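Local coordinates for uncharacterized protein (PDB 4FTD) that is of unknown function but joins an immunoglobulin-like domain to a six-bladed beta-propeller and probably takes part in carbohydrate metabolism, at residues L58-E63 with E73-S78; T87-I92 with D100-V105; Y352-T357 with A412-Y417; I368-Y373 with L431-T436. All coordinates share one frame; numbering follows the deposited sequence.

Interaction 1 (L58-E63 with E73-S78); sequences LSIEAE and EVMDYS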
loop_
_atom_site.group_PDB
_atom_site.type_symbol
_atom_site.label_atom_id
_atom_site.label_comp_id
_atom_site.label_asym_id
_atom_site.label_seq_id
_atom_site.Cartn_x
_atom_site.Cartn_y
_atom_site.Cartn_z
ATOM N N LEU A 58 -7.525 34.565 25.940
ATOM C CA LEU A 58 -8.371 34.686 24.738
ATOM C C LEU A 58 -9.389 35.821 24.941
ATOM O O LEU A 58 -10.165 35.817 25.904
ATOM C CB LEU A 58 -9.095 33.382 24.421
ATOM C CG LEU A 58 -8.188 32.204 24.063
ATOM C CD1 LEU A 58 -9.043 31.005 23.767
ATOM C CD2 LEU A 58 -7.279 32.519 22.884
ATOM N N SER A 59 -9.371 36.806 24.046
ATOM C CA SER A 59 -10.293 37.947 24.084
ATOM C C SER A 59 -11.511 37.536 23.231
ATOM O O SER A 59 -11.347 37.004 22.121
ATOM C CB SER A 59 -9.643 39.237 23.546
ATOM O OG SER A 59 -8.736 39.795 24.508
ATOM N N ILE A 60 -12.706 37.773 23.758
ATOM C CA ILE A 60 -13.943 37.366 23.114
ATOM C C ILE A 60 -14.864 38.557 22.942
ATOM O O ILE A 60 -14.759 39.538 23.647
ATOM C CB ILE A 60 -14.674 36.237 23.903
ATOM C CG1 ILE A 60 -15.072 36.707 25.302
ATOM C CG2 ILE A 60 -13.793 34.967 24.004
ATOM C CD1 ILE A 60 -16.108 35.819 25.964
ATOM N N GLU A 61 -15.771 38.438 21.992
ATOM C CA GLU A 61 -16.801 39.425 21.744
ATOM C C GLU A 61 -18.075 38.661 21.524
ATOM O O GLU A 61 -18.076 37.674 20.786
ATOM C CB GLU A 61 -16.449 40.224 20.492
ATOM C CG GLU A 61 -17.374 41.349 20.130
ATOM C CD GLU A 61 -16.838 42.073 18.897
ATOM O OE1 GLU A 61 -15.897 42.902 19.027
ATOM O OE2 GLU A 61 -17.343 41.777 17.791
ATOM N N ALA A 62 -19.154 39.136 22.126
ATOM C CA ALA A 62 -20.420 38.404 22.120
ATOM C C ALA A 62 -21.592 39.302 21.855
ATOM O O ALA A 62 -21.537 40.480 22.175
ATOM C CB ALA A 62 -20.603 37.757 23.466
ATOM N N GLU A 63 -22.634 38.754 21.246
ATOM C CA GLU A 63 -23.932 39.411 21.192
ATOM C C GLU A 63 -24.825 38.648 22.188
ATOM O O GLU A 63 -24.878 37.428 22.152
ATOM C CB GLU A 63 -24.571 39.346 19.808
ATOM C CG GLU A 63 -23.891 40.108 18.689
ATOM C CD GLU A 63 -24.612 39.927 17.353
ATOM O OE1 GLU A 63 -25.743 39.379 17.323
ATOM O OE2 GLU A 63 -24.048 40.337 16.320
ATOM N N GLU A 73 -14.409 39.539 29.341
ATOM C CA GLU A 73 -14.122 39.522 27.901
ATOM C C GLU A 73 -12.858 38.776 27.596
ATOM O O GLU A 73 -12.482 38.728 26.428
ATOM C CB GLU A 73 -13.933 40.966 27.353
ATOM C CG GLU A 73 -15.155 41.842 27.409
ATOM C CD GLU A 73 -15.051 43.071 26.510
ATOM O OE1 GLU A 73 -13.955 43.648 26.231
ATOM O OE2 GLU A 73 -16.118 43.461 26.043
ATOM N N VAL A 74 -12.159 38.291 28.636
ATOM C CA VAL A 74 -10.863 37.620 28.502
ATOM C C VAL A 74 -10.987 36.294 29.218
ATOM O O VAL A 74 -11.533 36.254 30.295
ATOM C CB VAL A 74 -9.680 38.425 29.087
ATOM C CG1 VAL A 74 -8.358 37.720 28.736
ATOM C CG2 VAL A 74 -9.686 39.815 28.510
HETATM N N MSE A 75 -10.525 35.212 28.612
HETATM C CA MSE A 75 -10.660 33.882 29.229
HETATM C C MSE A 75 -9.329 33.133 29.177
HETATM O O MSE A 75 -8.590 33.243 28.198
HETATM C CB MSE A 75 -11.751 33.091 28.491
HETATM C CG MSE A 75 -13.139 33.711 28.684
HETATM SE SE MSE A 75 -14.538 32.667 27.820
HETATM C CE MSE A 75 -14.707 31.171 29.236
ATOM N N ASP A 76 -9.049 32.359 30.218
ATOM C CA ASP A 76 -7.792 31.616 30.347
ATOM C C ASP A 76 -8.029 30.154 29.969
ATOM O O ASP A 76 -8.648 29.389 30.728
ATOM C CB ASP A 76 -7.273 31.726 31.786
ATOM C CG ASP A 76 -5.911 31.037 31.993
ATOM O OD1 ASP A 76 -5.336 30.422 31.067
ATOM O OD2 ASP A 76 -5.424 31.108 33.130
ATOM N N TYR A 77 -7.569 29.787 28.780
ATOM C CA TYR A 77 -7.635 28.415 28.278
ATOM C C TYR A 77 -6.240 27.744 28.260
ATOM O O TYR A 77 -5.975 26.890 27.428
ATOM C CB TYR A 77 -8.276 28.410 26.880
ATOM C CG TYR A 77 -9.781 28.412 26.955
ATOM C CD1 TYR A 77 -10.486 29.599 27.075
ATOM C CD2 TYR A 77 -10.489 27.222 27.002
ATOM C CE1 TYR A 77 -11.863 29.597 27.171
ATOM C CE2 TYR A 77 -11.871 27.211 27.095
ATOM C CZ TYR A 77 -12.551 28.407 27.187
ATOM O OH TYR A 77 -13.926 28.423 27.262
ATOM N N SER A 78 -5.358 28.162 29.158
ATOM C CA SER A 78 -4.052 27.540 29.315
ATOM C C SER A 78 -4.188 26.011 29.328
ATOM O O SER A 78 -5.041 25.451 30.024
ATOM C CB SER A 78 -3.392 28.008 30.613
ATOM O OG SER A 78 -3.035 29.366 30.523
#
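Leu58 and Met75, a selenomethionine, face each other as an antiparallel hydrogen-bonded pair, with Leu58 N bonded to Met75 O and Met75 N to Leu58 O, each at 2.8 Å. Ser59 and Val74 follow as a non-hydrogen-bonded pair whose CA atoms lie 4.5 Å apart, and Ile60 N then reaches Glu73 O at 2.8 Å. Two CA-H...O contacts, from Val74 CA to Leu58 O and from Ser59 CA to Glu73 O, reinforce these bonds.

Ile60 holds CG1 between its backbone N and carbonyl carbon (chi1 62°), which lays CG1 against Glu73 O at 3.5 Å. Its CD1 goes on to touch Met75 SE at 4.0 Å, at the end of a long unbranched chain that can lie along an apolar surface. Leu58 CD1 meets Tyr77 CD1 at 3.9 Å, the two side chains crossing at about a right angle, while the hydroxyl of Tyr77 bonds to the carbonyl of Met103. Ser59 OG and Val74 CG2 pass loosely on the other face, where a small polar residue is at home. Beyond the strand, Asp76 OD1 accepts from Ser78 N, closing an Asx turn, and also from Ser78 OG.

Strand 74-75 lies at an edge of the sheet within this chain, its apolar face turned to strands 85-93 and 98-106, as expected of an immunoglobulin-like beta-sandwich.

Interaction 2 (T87-I92 with D100-V105); sequences TQVLRI and DYLMKV
Asp100 meets Arg91 in a side-on salt bridge: Arg91 NE donates to OD1 of Asp100 at 2.7 Å and Arg91 NH2 to OD2 of Asp100 at 2.9 Å. Each oxygen offers its syn lone pair, and the guanidinium and carboxylate planes are only 8° apart, so the two groups meet edge to edge in nearly one plane. The methyl CG1 of Val89 packs beside the carboxylate, 3.5 Å from Asp100 CG.

Tyr101 turns to the opposite face of the hairpin. Its backbone exchanges two hydrogen bonds with Leu90, and Ile92 CD1 approaches the ring edge, 4.1 Å from Tyr101 CE1. The hydroxyl of this buried residue bonds to Glu39 and to the backbone N of Leu17, so an aromatic that is polar at its tip fits here.

Leu102 returns to the outer face, where its CD2 lies 3.5 Å from Thr87 CG2 and 4.0 Å from Val89 CG2, a small apolar patch on an exposed surface. Met103, a selenomethionine, again points inward and pairs with Gln88 through two backbone bonds. Its CG is anti to the backbone N (chi1 -178°), and SE, farther along the chain, lies 3.9 Å from Leu90 CD1. Lys104 closes the walk on the outer face, its CB and CG beside Thr87 OG1, both at 3.7 Å.

The chemistry is two-faced: charge pairing and short aliphatic contacts occupy the outer side, while Leu90, Tyr101, Ile92 and Met103 give the inner side the apolar character that a sandwich core requires.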
loop_
_atom_site.group_PDB
_atom_site.type_symbol
_atom_site.label_atom_id
_atom_site.label_comp_id
_atom_site.label_asym_id
_atom_site.label_seq_id
_atom_site.Cartn_x
_atom_site.Cartn_y
_atom_site.Cartn_z
ATOM N N THR A 87 -12.317 22.928 28.361
ATOM C CA THR A 87 -13.649 23.534 28.538
ATOM C C THR A 87 -13.603 24.446 29.779
ATOM O O THR A 87 -12.917 24.140 30.738
ATOM C CB THR A 87 -14.723 22.451 28.705
ATOM O OG1 THR A 87 -14.728 21.635 27.533
ATOM C CG2 THR A 87 -16.115 23.036 28.872
ATOM N N GLN A 88 -14.277 25.589 29.700
ATOM C CA GLN A 88 -14.431 26.593 30.770
ATOM C C GLN A 88 -15.923 27.030 30.717
ATOM O O GLN A 88 -16.565 26.947 29.669
ATOM C CB GLN A 88 -13.635 27.888 30.506
ATOM C CG GLN A 88 -12.122 27.818 30.477
ATOM C CD GLN A 88 -11.555 27.702 31.866
ATOM O OE1 GLN A 88 -11.573 26.636 32.453
ATOM N NE2 GLN A 88 -11.064 28.800 32.402
ATOM N N VAL A 89 -16.436 27.538 31.834
ATOM C CA VAL A 89 -17.791 28.059 31.922
ATOM C C VAL A 89 -17.785 29.494 31.404
ATOM O O VAL A 89 -16.943 30.282 31.793
ATOM C CB VAL A 89 -18.355 27.992 33.370
ATOM C CG1 VAL A 89 -19.644 28.771 33.468
ATOM C CG2 VAL A 89 -18.619 26.541 33.777
ATOM N N LEU A 90 -18.670 29.796 30.458
ATOM C CA LEU A 90 -18.931 31.165 30.043
ATOM C C LEU A 90 -20.273 31.518 30.653
ATOM O O LEU A 90 -21.300 30.918 30.297
ATOM C CB LEU A 90 -19.010 31.331 28.533
ATOM C CG LEU A 90 -19.303 32.754 28.037
ATOM C CD1 LEU A 90 -18.443 33.111 26.863
ATOM C CD2 LEU A 90 -20.767 32.916 27.642
ATOM N N ARG A 91 -20.259 32.481 31.573
ATOM C CA ARG A 91 -21.445 32.928 32.277
ATOM C C ARG A 91 -21.983 34.273 31.742
ATOM O O ARG A 91 -21.235 35.225 31.596
ATOM C CB ARG A 91 -21.165 32.997 33.780
ATOM C CG ARG A 91 -22.287 33.584 34.643
ATOM C CD ARG A 91 -22.057 33.372 36.130
ATOM N NE ARG A 91 -21.985 31.947 36.436
ATOM C CZ ARG A 91 -21.567 31.418 37.578
ATOM N NH1 ARG A 91 -21.172 32.180 38.593
ATOM N NH2 ARG A 91 -21.558 30.093 37.709
ATOM N N ILE A 92 -23.279 34.309 31.430
ATOM C CA ILE A 92 -23.943 35.557 31.071
ATOM C C ILE A 92 -24.922 35.900 32.207
ATOM O O ILE A 92 -25.556 35.007 32.811
ATOM C CB ILE A 92 -24.495 35.522 29.639
ATOM C CG1 ILE A 92 -25.670 34.593 29.535
ATOM C CG2 ILE A 92 -23.380 35.102 28.638
ATOM C CD1 ILE A 92 -26.440 34.851 28.272
ATOM N N ASP A 100 -25.158 29.597 32.396
ATOM C CA ASP A 100 -23.817 29.065 32.167
ATOM C C ASP A 100 -23.763 28.199 30.893
ATOM O O ASP A 100 -24.580 27.303 30.691
ATOM C CB ASP A 100 -23.370 28.233 33.357
ATOM C CG ASP A 100 -22.973 29.080 34.586
ATOM O OD1 ASP A 100 -22.844 30.319 34.488
ATOM O OD2 ASP A 100 -22.755 28.473 35.668
ATOM N N TYR A 101 -22.793 28.503 30.035
ATOM C CA TYR A 101 -22.514 27.744 28.819
ATOM C C TYR A 101 -21.161 27.075 29.037
ATOM O O TYR A 101 -20.272 27.660 29.661
ATOM C CB TYR A 101 -22.422 28.707 27.611
ATOM C CG TYR A 101 -23.748 29.304 27.185
ATOM C CD1 TYR A 101 -24.253 30.455 27.797
ATOM C CD2 TYR A 101 -24.482 28.749 26.145
ATOM C CE1 TYR A 101 -25.453 31.015 27.395
ATOM C CE2 TYR A 101 -25.690 29.303 25.753
ATOM C CZ TYR A 101 -26.162 30.442 26.382
ATOM O OH TYR A 101 -27.357 31.010 26.007
ATOM N N LEU A 102 -21.013 25.854 28.533
ATOM C CA LEU A 102 -19.745 25.128 28.565
ATOM C C LEU A 102 -19.026 25.411 27.247
ATOM O O LEU A 102 -19.453 24.949 26.175
ATOM C CB LEU A 102 -19.962 23.621 28.759
ATOM C CG LEU A 102 -20.140 23.228 30.213
ATOM C CD1 LEU A 102 -20.393 21.719 30.336
ATOM C CD2 LEU A 102 -18.887 23.665 30.975
HETATM N N MSE A 103 -17.935 26.167 27.337
HETATM C CA MSE A 103 -17.213 26.622 26.163
HETATM C C MSE A 103 -15.927 25.838 25.963
HETATM O O MSE A 103 -15.036 25.913 26.793
HETATM C CB MSE A 103 -16.929 28.118 26.263
HETATM C CG MSE A 103 -16.205 28.662 25.040
HETATM SE SE MSE A 103 -16.129 30.614 25.020
HETATM C CE MSE A 103 -14.162 30.890 24.596
ATOM N N LYS A 104 -15.845 25.117 24.837
ATOM C CA LYS A 104 -14.709 24.248 24.534
ATOM C C LYS A 104 -13.813 24.879 23.470
ATOM O O LYS A 104 -14.299 25.312 22.419
ATOM C CB LYS A 104 -15.187 22.874 24.053
ATOM C CG LYS A 104 -14.068 21.839 23.885
ATOM C CD LYS A 104 -14.572 20.578 23.195
ATOM C CE LYS A 104 -15.548 19.809 24.077
ATOM N NZ LYS A 104 -15.987 18.562 23.401
ATOM N N VAL A 105 -12.515 24.955 23.777
ATOM C CA VAL A 105 -11.505 25.424 22.835
ATOM C C VAL A 105 -10.557 24.234 22.566
ATOM O O VAL A 105 -10.130 23.560 23.508
ATOM C CB VAL A 105 -10.726 26.655 23.334
ATOM C CG1 VAL A 105 -9.589 26.974 22.379
ATOM C CG2 VAL A 105 -11.646 27.880 23.473
#

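Interaction 3 (Y352-T357 with A412-Y417); sequences YLLVCT and AQTDYY
Leu354 and Cys356 face Ala412 and Thr414 across two strand segments whose axes come within 6.4 Å and run at 155° to one another, nearly antiparallel but joined by side chains and not by backbone bonds. This is blade-to-blade packing in the six-bladed beta-propeller: strand 350-357 belongs to one sheet and strand 412-420, an outermost strand of its own four-stranded sheet, to another.

Leu354 and Thr414 reach toward each other tip to tip, with Leu354 CG anti to its backbone N (chi1 172°) and 3.8 Å from Thr414 CB. Leu354 CD2 runs on to Asp415 O at 3.4 Å and to Tyr416 CB at 4.2 Å, so that one branched side chain covers three successive residues. An alanine here would probably open a gap between the sheets and leave Thr414 CB and Tyr416 CB without their apolar partner. Farther along, Cys356 SG rests on Ala412 CB at 3.8 Å, two small side chains suited to a close approach.

The side chain of Asp415 starts away from strand 350-357; its carboxylate forms a salt bridge with Lys343 and hydrogen bonds with Ser142 OG and the backbone N of Tyr143, and a glycerol, probably from the crystallisation liquor, is bound to its OD1. Threonine suits the middle of the contact because its two branches divide the work: Thr414 OG1 bonds to the carbonyl of Ala341, while the methyl CG2 lies 3.5 Å from Cys356 N.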
loop_
_atom_site.group_PDB
_atom_site.type_symbol
_atom_site.label_atom_id
_atom_site.label_comp_id
_atom_site.label_asym_id
_atom_site.label_seq_id
_atom_site.Cartn_x
_atom_site.Cartn_y
_atom_site.Cartn_z
ATOM N N TYR A 352 3.278 1.467 5.551
ATOM C CA TYR A 352 2.325 0.390 5.397
ATOM C C TYR A 352 2.961 -0.871 4.817
ATOM O O TYR A 352 3.986 -0.800 4.138
ATOM C CB TYR A 352 1.192 0.828 4.454
ATOM C CG TYR A 352 0.575 2.145 4.810
ATOM C CD1 TYR A 352 -0.011 2.337 6.050
ATOM C CD2 TYR A 352 0.577 3.222 3.913
ATOM C CE1 TYR A 352 -0.555 3.564 6.419
ATOM C CE2 TYR A 352 0.016 4.454 4.273
ATOM C CZ TYR A 352 -0.548 4.616 5.528
ATOM O OH TYR A 352 -1.106 5.825 5.913
ATOM N N LEU A 353 2.347 -2.018 5.120
ATOM C CA LEU A 353 2.659 -3.289 4.476
ATOM C C LEU A 353 1.473 -3.612 3.565
ATOM O O LEU A 353 0.334 -3.676 4.024
ATOM C CB LEU A 353 2.847 -4.422 5.488
ATOM C CG LEU A 353 3.236 -5.788 4.886
ATOM C CD1 LEU A 353 4.583 -5.680 4.184
ATOM C CD2 LEU A 353 3.239 -6.902 5.929
ATOM N N LEU A 354 1.770 -3.754 2.274
ATOM C CA LEU A 354 0.823 -4.135 1.224
ATOM C C LEU A 354 1.066 -5.627 0.965
ATOM O O LEU A 354 2.224 -6.044 0.750
ATOM C CB LEU A 354 1.063 -3.315 -0.040
ATOM C CG LEU A 354 0.291 -3.709 -1.307
ATOM C CD1 LEU A 354 -1.217 -3.635 -1.115
ATOM C CD2 LEU A 354 0.778 -2.831 -2.474
ATOM N N VAL A 355 0.012 -6.427 1.061
ATOM C CA VAL A 355 0.109 -7.859 0.759
ATOM C C VAL A 355 -1.096 -8.268 -0.039
ATOM O O VAL A 355 -2.079 -7.508 -0.124
ATOM C CB VAL A 355 0.209 -8.741 2.022
ATOM C CG1 VAL A 355 1.446 -8.410 2.837
ATOM C CG2 VAL A 355 -1.060 -8.662 2.864
ATOM N N CYS A 356 -1.010 -9.432 -0.700
ATOM C CA CYS A 356 -2.219 -10.062 -1.245
ATOM C C CYS A 356 -2.331 -11.437 -0.658
ATOM O O CYS A 356 -1.349 -12.205 -0.690
ATOM C CB CYS A 356 -2.205 -10.131 -2.783
ATOM S SG CYS A 356 -3.768 -10.677 -3.499
ATOM N N THR A 357 -3.497 -11.795 -0.118
ATOM C CA THR A 357 -3.623 -13.153 0.434
ATOM C C THR A 357 -3.934 -14.098 -0.761
ATOM O O THR A 357 -4.738 -13.757 -1.611
ATOM C CB THR A 357 -4.645 -13.239 1.578
ATOM O OG1 THR A 357 -5.876 -12.812 1.034
ATOM C CG2 THR A 357 -4.217 -12.342 2.837
ATOM N N ALA A 412 -0.159 -14.553 -6.703
ATOM C CA ALA A 412 -0.681 -13.211 -6.410
ATOM C C ALA A 412 0.448 -12.206 -6.435
ATOM O O ALA A 412 1.585 -12.542 -6.089
ATOM C CB ALA A 412 -1.384 -13.155 -5.053
ATOM N N GLN A 413 0.140 -10.998 -6.905
ATOM C CA GLN A 413 1.090 -9.915 -7.026
ATOM C C GLN A 413 0.477 -8.664 -6.353
ATOM O O GLN A 413 -0.747 -8.518 -6.200
ATOM C CB GLN A 413 1.405 -9.558 -8.502
ATOM C CG GLN A 413 2.060 -10.676 -9.303
ATOM C CD GLN A 413 1.119 -11.789 -9.678
ATOM O OE1 GLN A 413 -0.034 -11.536 -10.065
ATOM N NE2 GLN A 413 1.597 -13.028 -9.603
ATOM N N THR A 414 1.374 -7.802 -5.918
ATOM C CA THR A 414 1.049 -6.466 -5.424
ATOM C C THR A 414 1.960 -5.467 -6.118
ATOM O O THR A 414 3.040 -5.797 -6.622
ATOM C CB THR A 414 1.211 -6.321 -3.901
ATOM O OG1 THR A 414 2.567 -6.593 -3.539
ATOM C CG2 THR A 414 0.241 -7.226 -3.163
ATOM N N ASP A 415 1.523 -4.224 -6.125
ATOM C CA ASP A 415 2.325 -3.112 -6.654
ATOM C C ASP A 415 1.708 -1.822 -6.136
ATOM O O ASP A 415 0.583 -1.823 -5.669
ATOM C CB ASP A 415 2.332 -3.085 -8.196
ATOM C CG ASP A 415 3.466 -3.905 -8.825
ATOM O OD1 ASP A 415 4.666 -3.761 -8.411
ATOM O OD2 ASP A 415 3.143 -4.668 -9.783
ATOM N N TYR A 416 2.445 -0.727 -6.229
ATOM C CA TYR A 416 1.878 0.556 -5.835
ATOM C C TYR A 416 2.530 1.663 -6.591
ATOM O O TYR A 416 3.614 1.475 -7.135
ATOM C CB TYR A 416 2.051 0.771 -4.320
ATOM C CG TYR A 416 3.482 0.942 -3.886
ATOM C CD1 TYR A 416 4.278 -0.165 -3.562
ATOM C CD2 TYR A 416 4.050 2.219 -3.772
ATOM C CE1 TYR A 416 5.598 0.006 -3.168
ATOM C CE2 TYR A 416 5.366 2.389 -3.379
ATOM C CZ TYR A 416 6.118 1.278 -3.076
ATOM O OH TYR A 416 7.381 1.455 -2.696
ATOM N N TYR A 417 1.878 2.819 -6.563
ATOM C CA TYR A 417 2.341 4.044 -7.183
ATOM C C TYR A 417 1.885 5.238 -6.327
ATOM O O TYR A 417 0.730 5.293 -5.883
ATOM C CB TYR A 417 1.747 4.171 -8.583
ATOM C CG TYR A 417 2.006 5.500 -9.231
ATOM C CD1 TYR A 417 3.258 5.793 -9.746
ATOM C CD2 TYR A 417 0.983 6.456 -9.356
ATOM C CE1 TYR A 417 3.507 7.019 -10.349
ATOM C CE2 TYR A 417 1.221 7.689 -9.968
ATOM C CZ TYR A 417 2.485 7.954 -10.453
ATOM O OH TYR A 417 2.742 9.144 -11.060
#

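Interaction 4 (I368-Y373 with L431-T436); sequences IALEVY and LFASRT
Arg435 starts out extended, with CG anti to its backbone N (chi1 -173°), and then bends at chi2 (-98°), which brings CD to 3.5 Å from Ile368 CG2. Ile368 answers with CG2 anti to its own backbone N. Its CD1 sits 3.7 Å above the guanidinium plane, offset toward the rim, so the isoleucine covers one flat face with carbon. Arg435 NE bonds to the carbonyl of Ala358, NH2 to those of Gly359 and Ser405, and NH1 to Ser438 OG.

An alanine in place of Arg435 would take the guanidinium away from Ile368 and would probably leave the carbonyls of Ala358, Gly359 and Ser405 without this donor. Farther along, Leu370 CB packs on Ala433 CB at 3.7 Å, the small methyl letting the strands approach. Val372 CG2 and Leu431 CD1 meet tip to tip at 3.5 Å, tighter than usual van der Waals contact.

Both segments face each other from separate propeller sheets. The chemistry implies an apolar joint along the strands, with one buried arginine at its end whose positive charge is likely to be stabilised by backbone carbonyl oxygens.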
loop_
_atom_site.group_PDB
_atom_site.type_symbol
_atom_site.label_atom_id
_atom_site.label_comp_id
_atom_site.label_asym_id
_atom_site.label_seq_id
_atom_site.Cartn_x
_atom_site.Cartn_y
_atom_site.Cartn_z
ATOM N N ILE A 368 -8.362 -13.992 0.281
ATOM C CA ILE A 368 -8.167 -13.703 -1.153
ATOM C C ILE A 368 -8.392 -12.208 -1.406
ATOM O O ILE A 368 -9.353 -11.794 -2.098
ATOM C CB ILE A 368 -8.978 -14.622 -2.108
ATOM C CG1 ILE A 368 -8.756 -16.102 -1.760
ATOM C CG2 ILE A 368 -8.552 -14.395 -3.583
ATOM C CD1 ILE A 368 -9.627 -17.054 -2.575
ATOM N N ALA A 369 -7.471 -11.408 -0.870
ATOM C CA ALA A 369 -7.671 -9.980 -0.791
ATOM C C ALA A 369 -6.398 -9.159 -0.803
ATOM O O ALA A 369 -5.371 -9.591 -0.332
ATOM C CB ALA A 369 -8.461 -9.661 0.491
ATOM N N LEU A 370 -6.508 -7.933 -1.312
ATOM C CA LEU A 370 -5.477 -6.924 -1.104
ATOM C C LEU A 370 -5.655 -6.560 0.371
ATOM O O LEU A 370 -6.777 -6.274 0.790
ATOM C CB LEU A 370 -5.726 -5.708 -1.999
ATOM C CG LEU A 370 -4.812 -4.483 -1.985
ATOM C CD1 LEU A 370 -5.031 -3.640 -3.250
ATOM C CD2 LEU A 370 -5.044 -3.662 -0.749
ATOM N N GLU A 371 -4.571 -6.563 1.150
ATOM C CA GLU A 371 -4.620 -6.117 2.544
ATOM C C GLU A 371 -3.489 -5.149 2.822
ATOM O O GLU A 371 -2.393 -5.307 2.301
ATOM C CB GLU A 371 -4.565 -7.334 3.480
ATOM C CG GLU A 371 -5.878 -8.099 3.444
ATOM C CD GLU A 371 -5.915 -9.353 4.282
ATOM O OE1 GLU A 371 -4.892 -9.727 4.889
ATOM O OE2 GLU A 371 -6.993 -9.977 4.315
ATOM N N VAL A 372 -3.786 -4.130 3.622
ATOM C CA VAL A 372 -2.825 -3.144 4.050
ATOM C C VAL A 372 -2.766 -3.168 5.574
ATOM O O VAL A 372 -3.809 -3.120 6.248
ATOM C CB VAL A 372 -3.222 -1.736 3.568
ATOM C CG1 VAL A 372 -2.152 -0.736 3.953
ATOM C CG2 VAL A 372 -3.440 -1.748 2.066
ATOM N N TYR A 373 -1.546 -3.248 6.105
ATOM C CA TYR A 373 -1.302 -3.243 7.528
ATOM C C TYR A 373 -0.549 -1.988 7.885
ATOM O O TYR A 373 0.297 -1.522 7.118
ATOM C CB TYR A 373 -0.505 -4.462 7.944
ATOM C CG TYR A 373 -1.289 -5.713 7.837
ATOM C CD1 TYR A 373 -2.062 -6.163 8.917
ATOM C CD2 TYR A 373 -1.305 -6.440 6.654
ATOM C CE1 TYR A 373 -2.802 -7.309 8.826
ATOM C CE2 TYR A 373 -2.030 -7.599 6.552
ATOM C CZ TYR A 373 -2.771 -8.032 7.631
ATOM O OH TYR A 373 -3.490 -9.171 7.501
ATOM N N LEU A 431 -2.766 1.593 -4.859
ATOM C CA LEU A 431 -2.406 0.227 -4.512
ATOM C C LEU A 431 -3.037 -0.718 -5.529
ATOM O O LEU A 431 -4.149 -0.491 -5.992
ATOM C CB LEU A 431 -2.874 -0.115 -3.086
ATOM C CG LEU A 431 -2.424 0.858 -1.983
ATOM C CD1 LEU A 431 -2.979 0.350 -0.659
ATOM C CD2 LEU A 431 -0.895 1.012 -1.892
ATOM N N PHE A 432 -2.301 -1.764 -5.862
ATOM C CA PHE A 432 -2.714 -2.786 -6.818
ATOM C C PHE A 432 -2.452 -4.143 -6.228
ATOM O O PHE A 432 -1.402 -4.362 -5.596
ATOM C CB PHE A 432 -1.898 -2.622 -8.074
ATOM C CG PHE A 432 -2.007 -3.758 -9.090
ATOM C CD1 PHE A 432 -1.106 -4.828 -9.064
ATOM C CD2 PHE A 432 -2.919 -3.656 -10.178
ATOM C CE1 PHE A 432 -1.156 -5.828 -10.033
ATOM C CE2 PHE A 432 -2.948 -4.627 -11.161
ATOM C CZ PHE A 432 -2.069 -5.721 -11.076
ATOM N N ALA A 433 -3.375 -5.049 -6.476
ATOM C CA ALA A 433 -3.223 -6.487 -6.219
ATOM C C ALA A 433 -3.869 -7.255 -7.381
ATOM O O ALA A 433 -4.862 -6.801 -7.994
ATOM C CB ALA A 433 -3.859 -6.914 -4.897
ATOM N N SER A 434 -3.284 -8.399 -7.694
ATOM C CA SER A 434 -3.790 -9.334 -8.688
ATOM C C SER A 434 -3.647 -10.732 -8.132
ATOM O O SER A 434 -2.620 -11.051 -7.557
ATOM C CB SER A 434 -2.945 -9.285 -9.968
ATOM O OG SER A 434 -3.579 -10.090 -10.983
ATOM N N ARG A 435 -4.618 -11.583 -8.404
ATOM C CA ARG A 435 -4.592 -12.947 -7.954
ATOM C C ARG A 435 -5.173 -13.871 -9.009
ATOM O O ARG A 435 -6.255 -13.613 -9.586
ATOM C CB ARG A 435 -5.286 -13.052 -6.625
ATOM C CG ARG A 435 -5.180 -14.424 -5.986
ATOM C CD ARG A 435 -6.415 -15.259 -6.245
ATOM N NE ARG A 435 -6.384 -16.536 -5.569
ATOM C CZ ARG A 435 -7.328 -17.464 -5.668
ATOM N NH1 ARG A 435 -8.379 -17.267 -6.449
ATOM N NH2 ARG A 435 -7.222 -18.597 -4.975
ATOM N N THR A 436 -4.452 -14.959 -9.266
ATOM C CA THR A 436 -4.825 -15.946 -10.301
ATOM C C THR A 436 -6.226 -16.522 -10.118
ATOM O O THR A 436 -6.546 -17.009 -9.037
ATOM C CB THR A 436 -3.808 -17.085 -10.374
ATOM O OG1 THR A 436 -2.516 -16.508 -10.590
ATOM C CG2 THR A 436 -4.158 -18.095 -11.482
#

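Interactions 1 and 2 lie in the same immunoglobulin-like domain, their centres 10 Å apart, and Met75 CE of the first packs 3.5 Å from Val89 O of the second. Interactions 3 and 4 belong to the propeller, and their centres are only 5 Å apart; the centre of interaction 2 is about 50 Å from the centre of interaction 3. Interactions 3 and 4 alternate along the chain: strands 350-357 and 369-374 are neighbours in one sheet, bonded through Leu353 O and Tyr373 N at 2.8 Å, and strands 412-420 and 426-435 are neighbours in the next, bonded through Gln413 N and Ser434 O at 2.8 Å. Together they form one continuous interface between sheets. The bound glycerol lies about 3 Å from the Asp415 side chain, beside interaction 3.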